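Local coordinates for protein MHC I-like leukocyte 2 long form (Mus musculus, PDB 6A97) that binds heparan sulfate proteoglycans on the surface of fibroblasts, as an MHC class I-like, GPI-anchored protein paired with beta-2-microglobulin, at residues Val217-Cys221 with Glu273-Cys278. Coordinates in Å, arbitrary orientation, origin at the centre of the assembly. Residues are numbered along the deposited sequence.
Sequences VTLTC and EPQFSC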
loop_
_atom_site.group_PDB
_atom_site.type_symbol
_atom_site.label_atom_id
_atom_site.label_comp_id
_atom_site.label_asym_id
_atom_site.label_seq_id
_atom_site.Cartn_x
_atom_site.Cartn_y
_atom_site.Cartn_z
ATOM N N VAL A 217 5.523 14.974 -17.276
ATOM C CA VAL A 217 5.533 13.569 -17.635
ATOM C C VAL A 217 4.730 12.812 -16.594
ATOM O O VAL A 217 5.036 12.877 -15.404
ATOM C CB VAL A 217 6.960 12.991 -17.711
ATOM C CG1 VAL A 217 6.906 11.479 -17.882
ATOM C CG2 VAL A 217 7.740 13.639 -18.850
ATOM N N THR A 218 3.694 12.108 -17.031
ATOM C CA THR A 218 2.909 11.297 -16.112
ATOM C C THR A 218 3.518 9.905 -15.996
ATOM O O THR A 218 3.604 9.170 -16.982
ATOM C CB THR A 218 1.441 11.188 -16.561
ATOM O OG1 THR A 218 0.844 12.492 -16.564
ATOM C CG2 THR A 218 0.657 10.287 -15.619
ATOM N N LEU A 219 3.967 9.562 -14.793
ATOM C CA LEU A 219 4.497 8.233 -14.515
ATOM C C LEU A 219 3.387 7.358 -13.966
ATOM O O LEU A 219 2.754 7.709 -12.973
ATOM C CB LEU A 219 5.655 8.297 -13.516
ATOM C CG LEU A 219 6.864 9.152 -13.903
ATOM C CD1 LEU A 219 7.873 9.215 -12.757
ATOM C CD2 LEU A 219 7.516 8.614 -15.156
ATOM N N THR A 220 3.143 6.221 -14.604
ATOM C CA THR A 220 2.091 5.332 -14.134
ATOM C C THR A 220 2.650 3.975 -13.740
ATOM O O THR A 220 3.299 3.296 -14.537
ATOM C CB THR A 220 0.999 5.144 -15.190
ATOM O OG1 THR A 220 0.432 6.419 -15.510
ATOM C CG2 THR A 220 -0.095 4.214 -14.671
ATOM N N CYS A 221 2.398 3.597 -12.496
ATOM C CA CYS A 221 2.802 2.299 -11.995
ATOM C C CYS A 221 1.597 1.370 -11.908
ATOM O O CYS A 221 0.590 1.718 -11.294
ATOM C CB CYS A 221 3.461 2.442 -10.626
ATOM S SG CYS A 221 3.937 0.884 -9.885
ATOM N N GLU A 273 12.448 11.545 -14.348
ATOM C CA GLU A 273 12.008 10.149 -14.236
ATOM C C GLU A 273 12.963 9.213 -13.474
ATOM O O GLU A 273 12.500 8.431 -12.647
ATOM C CB GLU A 273 11.731 9.564 -15.628
ATOM C CG GLU A 273 10.675 10.310 -16.429
ATOM C CD GLU A 273 11.279 11.338 -17.367
ATOM O OE1 GLU A 273 12.262 11.996 -16.970
ATOM O OE2 GLU A 273 10.771 11.485 -18.500
ATOM N N PRO A 274 14.288 9.282 -13.739
ATOM C CA PRO A 274 15.206 8.414 -12.982
ATOM C C PRO A 274 15.120 8.539 -11.459
ATOM O O PRO A 274 15.487 7.596 -10.761
ATOM C CB PRO A 274 16.587 8.869 -13.464
ATOM C CG PRO A 274 16.352 9.328 -14.849
ATOM C CD PRO A 274 14.993 9.970 -14.841
ATOM N N GLN A 275 14.640 9.671 -10.955
ATOM C CA GLN A 275 14.555 9.886 -9.512
ATOM C C GLN A 275 13.439 9.082 -8.850
ATOM O O GLN A 275 13.405 8.958 -7.627
ATOM C CB GLN A 275 14.342 11.369 -9.206
ATOM C CG GLN A 275 15.435 12.288 -9.717
ATOM C CD GLN A 275 15.156 13.743 -9.397
ATOM O OE1 GLN A 275 14.695 14.073 -8.302
ATOM N NE2 GLN A 275 15.429 14.621 -10.353
ATOM N N PHE A 276 12.526 8.540 -9.649
ATOM C CA PHE A 276 11.308 7.953 -9.095
ATOM C C PHE A 276 11.226 6.439 -9.272
ATOM O O PHE A 276 11.467 5.911 -10.357
ATOM C CB PHE A 276 10.081 8.621 -9.725
ATOM C CG PHE A 276 9.919 10.066 -9.338
ATOM C CD1 PHE A 276 10.571 11.061 -10.047
ATOM C CD2 PHE A 276 9.126 10.426 -8.260
ATOM C CE1 PHE A 276 10.434 12.389 -9.690
ATOM C CE2 PHE A 276 8.982 11.753 -7.900
ATOM C CZ PHE A 276 9.640 12.736 -8.615
ATOM N N SER A 277 10.879 5.750 -8.191
ATOM C CA SER A 277 10.700 4.303 -8.223
ATOM C C SER A 277 9.349 3.935 -7.628
ATOM O O SER A 277 8.881 4.582 -6.694
ATOM C CB SER A 277 11.822 3.600 -7.456
ATOM O OG SER A 277 13.091 3.995 -7.942
ATOM N N CYS A 278 8.728 2.897 -8.180
ATOM C CA CYS A 278 7.464 2.385 -7.656
ATOM C C CYS A 278 7.685 1.095 -6.879
ATOM O O CYS A 278 8.345 0.182 -7.363
ATOM C CB CYS A 278 6.467 2.139 -8.790
ATOM S SG CYS A 278 4.845 1.597 -8.211
#
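Leu-219 reaches across the space between two facing sheets and lays its methyls against two residues at once: CD1 is 3.8 Å from CB of Phe-276, and CD2 is 3.8 Å from CG of Glu-273. Two residues earlier in the strand, Val-217 meets the other end of the same glutamate, with CG2 3.7 Å from OE2, so the aliphatic part of Glu-273 lies over this end of the apolar layer. Glu-273 opens a short 3-10 turn, held by the backbone hydrogen bond from Phe-276 N to Glu-273 O (3.0 Å), which leads the chain into strand 276-282. At the far end Cys-221 and Cys-278 are joined covalently, SG to SG at 2.0 Å with chi3 of -78°, and their CA atoms stand 6.4 Å apart. No hydrogen bond links the segments, because they belong to different sheets: 217-221 pairs with strands 204-210 and 260-268, whereas 276-282 lies between strands 231-237 and 285-290; Thr-218 and Thr-220 turn to the other side of their sheet. Trp-235, on strand 231-237 of the opposite sheet, packs against Leu-219, Cys-221 and Phe-276. A disulfide bridging the two sheets beside a core tryptophan is the hallmark of the immunoglobulin fold, here the C1-set alpha-3 domain of an MHC class I-like chain.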